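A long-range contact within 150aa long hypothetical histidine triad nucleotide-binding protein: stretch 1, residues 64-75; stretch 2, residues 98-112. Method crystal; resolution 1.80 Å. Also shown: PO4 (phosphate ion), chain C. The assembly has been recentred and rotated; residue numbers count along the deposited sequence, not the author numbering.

Stretch 1 (64-75) LVSLGIKDAVKA
Stretch 2 (98-112) HIIPTWEGDYPDIFK

Residues 64-72 are the last turns of a helix that begins earlier in the chain. Residues 98-102 end a strand and run on into a loop. Helix and strand point roughly the same way, 26° apart, with axes 9.4 Å apart at closest approach. The register follows CA pairs: Ser 66 CA to Ile 99 CA at 6.6 Å, Ala 75 CA to Trp 103 CA at 5.4 Å, and Val 73 CA to Pro 108 CA at 6.8 Å. The contact buries 509 Å², both sides summed.

Alternate strand residues face the helix. Ile 99 and Pro 101 point toward it; Ile 100 points away. Ile 99 (chi1 m, chi2 t) is the first bump. Its CD1 reaches between Val 65 and Ser 66, 3.7 Å from Val 65 CG1 and 3.3 Å from Ser 66 OG. Ser 66 (chi1 m) sets its OG close against the methyl, and its hydroxyl is hydrogen-bonded to a residue just outside the stretches. Val 65 is t.

Ile 69 (m, t) lies one turn on and spans both strand residues. Its CD1 is 3.9 Å from Ile 99 CG2, and its CG2 is 3.6 Å from Pro 101 CG. The compact proline ring, C-gamma exo, also meets Val 73 and Ala 75: Pro 101 CB lies 4.1 Å from Val 73 CG2 and 4.0 Å from Ala 75 CB.

Val 73 (chi1 m, phi/psi -101/9) is the first residue to leave helical phi/psi. Lys 74 follows with positive phi (50/52), then Ala 75 is extended (-79/150). Val 73 is a wedge between two aromatic rings. Its CG2 is 3.6 Å from Trp 103 CZ2; its CG1 is 3.9 Å from Phe 111 CZ.

Trp 103 (chi1 m, chi2 -93°) brings its ring end back to the turn. Its NE1 donates a hydrogen bond to Val 73 O, 3.1 Å at 157°. This holds the Val 73 carbonyl at the edge of the indole ring, near its plane. The NE1 is also 3.1 Å from Lys 74 O. Ala 75 is small enough to sit close to the strand end, its CB 3.5 Å from Thr 102 O.

Beyond Trp 103 the loop returns to the helix end. Pro 108 points toward it, with CD 3.2 Å from Val 73 O and CG 3.8 Å from Lys 74 CB. It starts a type I turn ending at Phe 111 (chi1 m, chi2 -67°). That buried ring presents its edge to Ala 72 O, 3.9 Å from Phe 111 CZ. Lys 74 leads its end away; its NZ donates to Asp 71 O at 2.6 Å.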

ATOM      1  N   LEU A  64      -4.416  -4.805  11.092  1.00 21.72           N
ATOM      2  CA  LEU A  64      -4.148  -5.395  12.401  1.00 23.21           C
ATOM      3  C   LEU A  64      -2.667  -5.369  12.765  1.00 23.16           C
ATOM      4  O   LEU A  64      -2.285  -4.906  13.845  1.00 24.57           O
ATOM      5  CB  LEU A  64      -4.647  -6.843  12.446  1.00 24.40           C
ATOM      6  CG  LEU A  64      -4.260  -7.639  13.699  1.00 27.11           C
ATOM      7  CD1 LEU A  64      -4.824  -6.955  14.935  1.00 25.57           C
ATOM      8  CD2 LEU A  64      -4.786  -9.066  13.589  1.00 26.89           C
ATOM      9  N   VAL A  65      -1.831  -5.871  11.862  1.00 22.20           N
ATOM     10  CA  VAL A  65      -0.401  -5.909  12.114  1.00 21.47           C
ATOM     11  C   VAL A  65       0.177  -4.506  12.268  1.00 21.14           C
ATOM     12  O   VAL A  65       1.039  -4.283  13.116  1.00 22.05           O
ATOM     13  CB  VAL A  65       0.333  -6.674  10.994  1.00 22.26           C
ATOM     14  CG1 VAL A  65       1.843  -6.645  11.232  1.00 21.49           C
ATOM     15  CG2 VAL A  65      -0.166  -8.118  10.959  1.00 21.86           C
ATOM     16  N   SER A  66      -0.300  -3.561  11.459  1.00 21.49           N
ATOM     17  CA  SER A  66       0.181  -2.185  11.547  1.00 20.61           C
ATOM     18  C   SER A  66      -0.158  -1.609  12.924  1.00 20.68           C
ATOM     19  O   SER A  66       0.682  -0.975  13.562  1.00 21.53           O
ATOM     20  CB  SER A  66      -0.448  -1.316  10.450  1.00 22.35           C
ATOM     21  OG  SER A  66       0.030  -1.685   9.161  1.00 20.81           O
ATOM     22  N   LEU A  67      -1.391  -1.818  13.380  1.00 22.16           N
ATOM     23  CA  LEU A  67      -1.778  -1.313  14.695  1.00 22.44           C
ATOM     24  C   LEU A  67      -0.872  -1.938  15.754  1.00 23.69           C
ATOM     25  O   LEU A  67      -0.410  -1.257  16.672  1.00 24.25           O
ATOM     26  CB  LEU A  67      -3.243  -1.647  14.991  1.00 23.38           C
ATOM     27  CG  LEU A  67      -4.280  -0.784  14.266  1.00 24.40           C
ATOM     28  CD1 LEU A  67      -5.672  -1.375  14.433  1.00 26.85           C
ATOM     29  CD2 LEU A  67      -4.225   0.638  14.815  1.00 25.15           C
ATOM     30  N   GLY A  68      -0.614  -3.233  15.609  1.00 24.88           N
ATOM     31  CA  GLY A  68       0.236  -3.934  16.556  1.00 25.01           C
ATOM     32  C   GLY A  68       1.647  -3.382  16.599  1.00 25.75           C
ATOM     33  O   GLY A  68       2.199  -3.144  17.672  1.00 24.51           O
ATOM     34  N   ILE A  69       2.245  -3.178  15.428  1.00 23.92           N
ATOM     35  CA  ILE A  69       3.600  -2.648  15.364  1.00 23.56           C
ATOM     36  C   ILE A  69       3.679  -1.226  15.913  1.00 23.94           C
ATOM     37  O   ILE A  69       4.586  -0.907  16.684  1.00 25.30           O
ATOM     38  CB  ILE A  69       4.132  -2.654  13.913  1.00 22.67           C
ATOM     39  CG1 ILE A  69       4.291  -4.098  13.428  1.00 24.11           C
ATOM     40  CG2 ILE A  69       5.475  -1.915  13.839  1.00 23.66           C
ATOM     41  CD1 ILE A  69       4.610  -4.228  11.939  1.00 24.01           C
ATOM     42  N   LYS A  70       2.732  -0.373  15.527  1.00 25.36           N
ATOM     43  CA  LYS A  70       2.748   1.008  15.990  1.00 27.26           C
ATOM     44  C   LYS A  70       2.743   1.059  17.513  1.00 28.76           C
ATOM     45  O   LYS A  70       3.464   1.849  18.125  1.00 28.86           O
ATOM     46  CB  LYS A  70       1.545   1.784  15.449  1.00 28.41           C
ATOM     47  CG  LYS A  70       1.565   3.253  15.856  1.00 31.61           C
ATOM     48  CD  LYS A  70       0.370   4.034  15.334  1.00 34.07           C
ATOM     49  CE  LYS A  70       0.460   5.492  15.777  1.00 36.50           C
ATOM     50  NZ  LYS A  70      -0.756   6.273  15.430  1.00 39.93           N
ATOM     51  N   ASP A  71       1.928   0.207  18.118  1.00 28.52           N
ATOM     52  CA  ASP A  71       1.830   0.152  19.570  1.00 29.43           C
ATOM     53  C   ASP A  71       3.121  -0.380  20.190  1.00 29.68           C
ATOM     54  O   ASP A  71       3.660   0.211  21.129  1.00 31.81           O
ATOM     55  CB  ASP A  71       0.655  -0.740  19.975  1.00 30.77           C
ATOM     56  CG  ASP A  71       0.494  -0.849  21.480  1.00 34.59           C
ATOM     57  OD1 ASP A  71       0.221   0.184  22.126  1.00 33.94           O
ATOM     58  OD2 ASP A  71       0.647  -1.968  22.011  1.00 35.37           O
ATOM     59  N   ALA A  72       3.619  -1.488  19.648  1.00 29.63           N
ATOM     60  CA  ALA A  72       4.829  -2.134  20.153  1.00 28.92           C
ATOM     61  C   ALA A  72       6.091  -1.276  20.143  1.00 30.60           C
ATOM     62  O   ALA A  72       6.831  -1.253  21.125  1.00 30.02           O
ATOM     63  CB  ALA A  72       5.081  -3.430  19.385  1.00 30.02           C
ATOM     64  N   VAL A  73       6.352  -0.576  19.042  1.00 28.77           N
ATOM     65  CA  VAL A  73       7.549   0.254  18.964  1.00 29.12           C
ATOM     66  C   VAL A  73       7.239   1.726  19.201  1.00 27.14           C
ATOM     67  O   VAL A  73       8.099   2.582  19.017  1.00 30.04           O
ATOM     68  CB  VAL A  73       8.254   0.105  17.592  1.00 28.56           C
ATOM     69  CG1 VAL A  73       8.594  -1.355  17.343  1.00 30.35           C
ATOM     70  CG2 VAL A  73       7.369   0.649  16.485  1.00 28.37           C
ATOM     71  N   LYS A  74       6.008   2.010  19.619  1.00 27.64           N
ATOM     72  CA  LYS A  74       5.570   3.379  19.886  1.00 28.14           C
ATOM     73  C   LYS A  74       5.903   4.318  18.732  1.00 28.39           C
ATOM     74  O   LYS A  74       6.505   5.377  18.918  1.00 27.69           O
ATOM     75  CB  LYS A  74       6.207   3.895  21.183  1.00 31.29           C
ATOM     76  CG  LYS A  74       5.721   3.171  22.431  1.00 34.01           C
ATOM     77  CD  LYS A  74       4.220   3.360  22.618  1.00 38.68           C
ATOM     78  CE  LYS A  74       3.697   2.568  23.813  1.00 40.63           C
ATOM     79  NZ  LYS A  74       3.851   1.099  23.614  1.00 41.10           N
ATOM     80  N   ALA A  75       5.499   3.923  17.532  1.00 27.44           N
ATOM     81  CA  ALA A  75       5.756   4.728  16.348  1.00 27.24           C
ATOM     82  C   ALA A  75       4.769   5.880  16.240  1.00 26.25           C
ATOM     83  O   ALA A  75       3.630   5.781  16.695  1.00 27.47           O
ATOM     84  CB  ALA A  75       5.669   3.850  15.097  1.00 25.92           C
ATOM     85  N   HIS A  98       4.992  -3.815   2.762  1.00 18.13           N
ATOM     86  CA  HIS A  98       5.955  -3.339   3.745  1.00 19.71           C
ATOM     87  C   HIS A  98       5.256  -2.448   4.766  1.00 17.03           C
ATOM     88  O   HIS A  98       4.421  -1.629   4.400  1.00 18.61           O
ATOM     89  CB  HIS A  98       7.030  -2.471   3.077  1.00 18.64           C
ATOM     90  CG  HIS A  98       7.905  -3.201   2.110  1.00 20.40           C
ATOM     91  ND1 HIS A  98       9.135  -3.713   2.463  1.00 22.54           N
ATOM     92  CD2 HIS A  98       7.754  -3.462   0.789  1.00 22.17           C
ATOM     93  CE1 HIS A  98       9.705  -4.256   1.401  1.00 23.13           C
ATOM     94  NE2 HIS A  98       8.888  -4.117   0.373  1.00 21.92           N
ATOM     95  N   ILE A  99       5.604  -2.621   6.040  1.00 18.45           N
ATOM     96  CA  ILE A  99       5.095  -1.762   7.104  1.00 18.36           C
ATOM     97  C   ILE A  99       6.396  -1.238   7.704  1.00 19.78           C
ATOM     98  O   ILE A  99       7.127  -1.978   8.368  1.00 20.02           O
ATOM     99  CB  ILE A  99       4.313  -2.524   8.195  1.00 18.58           C
ATOM    100  CG1 ILE A  99       3.080  -3.198   7.592  1.00 20.42           C
ATOM    101  CG2 ILE A  99       3.847  -1.532   9.277  1.00 20.00           C
ATOM    102  CD1 ILE A  99       2.298  -4.060   8.601  1.00 22.15           C
ATOM    103  N   ILE A 100       6.684   0.032   7.445  1.00 20.55           N
ATOM    104  CA  ILE A 100       7.912   0.670   7.907  1.00 20.86           C
ATOM    105  C   ILE A 100       7.599   1.770   8.921  1.00 19.49           C
ATOM    106  O   ILE A 100       7.073   2.825   8.567  1.00 20.67           O
ATOM    107  CB  ILE A 100       8.673   1.278   6.705  1.00 21.39           C
ATOM    108  CG1 ILE A 100       8.961   0.178   5.677  1.00 23.85           C
ATOM    109  CG2 ILE A 100       9.975   1.928   7.174  1.00 22.60           C
ATOM    110  CD1 ILE A 100       9.570   0.688   4.372  1.00 25.38           C
ATOM    111  N   PRO A 101       7.915   1.532  10.202  1.00 21.15           N
ATOM    112  CA  PRO A 101       7.656   2.513  11.262  1.00 22.01           C
ATOM    113  C   PRO A 101       8.481   3.790  11.169  1.00 21.81           C
ATOM    114  O   PRO A 101       9.627   3.778  10.719  1.00 22.84           O
ATOM    115  CB  PRO A 101       7.975   1.737  12.543  1.00 22.47           C
ATOM    116  CG  PRO A 101       7.722   0.301  12.155  1.00 22.58           C
ATOM    117  CD  PRO A 101       8.350   0.249  10.779  1.00 21.00           C
ATOM    118  N   THR A 102       7.886   4.893  11.606  1.00 22.18           N
ATOM    119  CA  THR A 102       8.570   6.177  11.609  1.00 23.65           C
ATOM    120  C   THR A 102       8.316   6.866  12.946  1.00 25.88           C
ATOM    121  O   THR A 102       7.365   6.533  13.655  1.00 24.35           O
ATOM    122  CB  THR A 102       8.078   7.101  10.464  1.00 22.84           C
ATOM    123  OG1 THR A 102       6.688   7.400  10.639  1.00 22.38           O
ATOM    124  CG2 THR A 102       8.281   6.428   9.114  1.00 23.14           C
ATOM    125  N   TRP A 103       9.177   7.819  13.283  1.00 27.53           N
ATOM    126  CA  TRP A 103       9.058   8.572  14.529  1.00 29.99           C
ATOM    127  C   TRP A 103       9.388  10.027  14.245  1.00 32.97           C
ATOM    128  O   TRP A 103      10.185  10.328  13.357  1.00 32.85           O
ATOM    129  CB  TRP A 103      10.045   8.044  15.575  1.00 28.82           C
ATOM    130  CG  TRP A 103       9.792   6.635  16.001  1.00 28.86           C
ATOM    131  CD1 TRP A 103       9.047   6.219  17.070  1.00 28.43           C
ATOM    132  CD2 TRP A 103      10.260   5.449  15.351  1.00 29.17           C
ATOM    133  NE1 TRP A 103       9.024   4.846  17.124  1.00 30.17           N
ATOM    134  CE2 TRP A 103       9.761   4.348  16.082  1.00 28.95           C
ATOM    135  CE3 TRP A 103      11.054   5.210  14.223  1.00 28.24           C
ATOM    136  CZ2 TRP A 103      10.029   3.026  15.717  1.00 29.62           C
ATOM    137  CZ3 TRP A 103      11.320   3.892  13.860  1.00 30.46           C
ATOM    138  CH2 TRP A 103      10.807   2.819  14.608  1.00 28.90           C
ATOM    139  N   GLU A 104       8.777  10.931  14.998  1.00 37.14           N
ATOM    140  CA  GLU A 104       9.057  12.343  14.811  1.00 41.61           C
ATOM    141  C   GLU A 104      10.402  12.648  15.457  1.00 44.37           C
ATOM    142  O   GLU A 104      11.080  13.607  15.092  1.00 45.88           O
ATOM    143  CB  GLU A 104       7.931  13.184  15.413  1.00 42.55           C
ATOM    144  CG  GLU A 104       6.788  13.404  14.428  1.00 46.14           C
ATOM    145  CD  GLU A 104       5.501  13.838  15.090  1.00 48.92           C
ATOM    146  OE1 GLU A 104       5.559  14.688  16.002  1.00 51.14           O
ATOM    147  OE2 GLU A 104       4.429  13.335  14.688  1.00 49.46           O
ATOM    148  N   GLY A 105      10.792  11.802  16.405  1.00 46.63           N
ATOM    149  CA  GLY A 105      12.064  11.966  17.083  1.00 49.96           C
ATOM    150  C   GLY A 105      12.916  10.722  16.904  1.00 52.54           C
ATOM    151  O   GLY A 105      13.379  10.432  15.801  1.00 52.32           O
ATOM    152  N   ASP A 106      13.118   9.985  17.993  1.00 55.01           N
ATOM    153  CA  ASP A 106      13.906   8.754  17.966  1.00 57.47           C
ATOM    154  C   ASP A 106      13.062   7.620  18.538  1.00 58.24           C
ATOM    155  O   ASP A 106      12.125   7.864  19.299  1.00 58.08           O
ATOM    156  CB  ASP A 106      15.177   8.918  18.805  1.00 59.87           C
ATOM    157  CG  ASP A 106      16.071  10.034  18.301  1.00 61.88           C
ATOM    158  OD1 ASP A 106      16.536   9.951  17.145  1.00 63.44           O
ATOM    159  OD2 ASP A 106      16.308  10.996  19.063  1.00 63.11           O
ATOM    160  N   TYR A 107      13.388   6.382  18.175  1.00 58.99           N
ATOM    161  CA  TYR A 107      12.635   5.242  18.682  1.00 59.55           C
ATOM    162  C   TYR A 107      12.937   5.005  20.163  1.00 59.42           C
ATOM    163  O   TYR A 107      14.002   5.377  20.655  1.00 59.14           O
ATOM    164  CB  TYR A 107      12.938   3.986  17.852  1.00 60.64           C
ATOM    165  CG  TYR A 107      14.395   3.586  17.788  1.00 62.08           C
ATOM    166  CD1 TYR A 107      15.047   3.060  18.904  1.00 62.24           C
ATOM    167  CD2 TYR A 107      15.118   3.712  16.601  1.00 62.35           C
ATOM    168  CE1 TYR A 107      16.381   2.668  18.840  1.00 63.44           C
ATOM    169  CE2 TYR A 107      16.453   3.325  16.525  1.00 63.18           C
ATOM    170  CZ  TYR A 107      17.079   2.804  17.648  1.00 63.93           C
ATOM    171  OH  TYR A 107      18.398   2.416  17.578  1.00 64.30           O
ATOM    172  N   PRO A 108      11.990   4.386  20.891  1.00 59.30           N
ATOM    173  CA  PRO A 108      12.084   4.075  22.323  1.00 59.55           C
ATOM    174  C   PRO A 108      13.455   3.637  22.838  1.00 59.74           C
ATOM    175  O   PRO A 108      14.242   3.025  22.116  1.00 59.50           O
ATOM    176  CB  PRO A 108      11.027   2.992  22.502  1.00 59.90           C
ATOM    177  CG  PRO A 108       9.962   3.440  21.559  1.00 59.86           C
ATOM    178  CD  PRO A 108      10.758   3.810  20.322  1.00 59.45           C
ATOM    179  N   ASP A 109      13.722   3.959  24.102  1.00 60.27           N
ATOM    180  CA  ASP A 109      14.985   3.614  24.746  1.00 60.02           C
ATOM    181  C   ASP A 109      15.105   2.110  24.954  1.00 59.79           C
ATOM    182  O   ASP A 109      16.199   1.549  24.866  1.00 59.57           O
ATOM    183  CB  ASP A 109      15.100   4.323  26.100  1.00 61.16           C
ATOM    184  CG  ASP A 109      15.063   5.832  25.973  1.00 61.89           C
ATOM    185  OD1 ASP A 109      15.933   6.392  25.270  1.00 62.63           O
ATOM    186  OD2 ASP A 109      14.167   6.461  26.576  1.00 62.50           O
ATOM    187  N   ILE A 110      13.976   1.465  25.235  1.00 59.31           N
ATOM    188  CA  ILE A 110      13.945   0.023  25.456  1.00 59.32           C
ATOM    189  C   ILE A 110      14.725  -0.702  24.360  1.00 59.63           C
ATOM    190  O   ILE A 110      15.263  -1.789  24.577  1.00 59.63           O
ATOM    191  CB  ILE A 110      12.490  -0.517  25.473  1.00 59.27           C
ATOM    192  CG1 ILE A 110      11.708   0.095  26.640  1.00 59.42           C
ATOM    193  CG2 ILE A 110      12.495  -2.035  25.603  1.00 59.68           C
ATOM    194  CD1 ILE A 110      11.423   1.580  26.500  1.00 59.60           C
ATOM    195  N   PHE A 111      14.784  -0.085  23.183  1.00 59.08           N
ATOM    196  CA  PHE A 111      15.496  -0.658  22.049  1.00 59.56           C
ATOM    197  C   PHE A 111      16.934  -0.164  22.025  1.00 60.09           C
ATOM    198  O   PHE A 111      17.199   1.009  22.287  1.00 60.47           O
ATOM    199  CB  PHE A 111      14.800  -0.268  20.748  1.00 58.84           C
ATOM    200  CG  PHE A 111      13.367  -0.691  20.687  1.00 57.77           C
ATOM    201  CD1 PHE A 111      13.031  -2.037  20.643  1.00 57.52           C
ATOM    202  CD2 PHE A 111      12.351   0.257  20.693  1.00 58.16           C
ATOM    203  CE1 PHE A 111      11.702  -2.436  20.606  1.00 57.72           C
ATOM    204  CE2 PHE A 111      11.016  -0.131  20.655  1.00 58.08           C
ATOM    205  CZ  PHE A 111      10.691  -1.480  20.612  1.00 57.93           C
ATOM    206  N   LYS A 112      17.858  -1.063  21.708  1.00 60.84           N
ATOM    207  CA  LYS A 112      19.270  -0.714  21.654  1.00 61.50           C
ATOM    208  C   LYS A 112      19.710  -0.346  20.245  1.00 61.34           C
ATOM    209  O   LYS A 112      18.879  -0.054  19.383  1.00 61.78           O
ATOM    210  CB  LYS A 112      20.125  -1.871  22.182  1.00 62.96           C
ATOM    211  CG  LYS A 112      20.096  -2.013  23.697  1.00 63.75           C
ATOM    212  CD  LYS A 112      18.692  -2.282  24.215  1.00 64.86           C
ATOM    213  CE  LYS A 112      18.624  -2.129  25.724  1.00 65.55           C
ATOM    214  NZ  LYS A 112      18.952  -0.737  26.146  1.00 66.05           N
TER
HETATM  215  P   PO4 C 202      10.496  -5.469  -2.442  1.00 22.25           P
HETATM  216  O1  PO4 C 202      10.655  -5.993  -1.065  1.00 22.31           O
HETATM  217  O2  PO4 C 202       9.272  -4.632  -2.524  1.00 22.88           O
HETATM  218  O3  PO4 C 202      11.688  -4.642  -2.791  1.00 21.41           O
HETATM  219  O4  PO4 C 202      10.382  -6.606  -3.397  1.00 21.92           O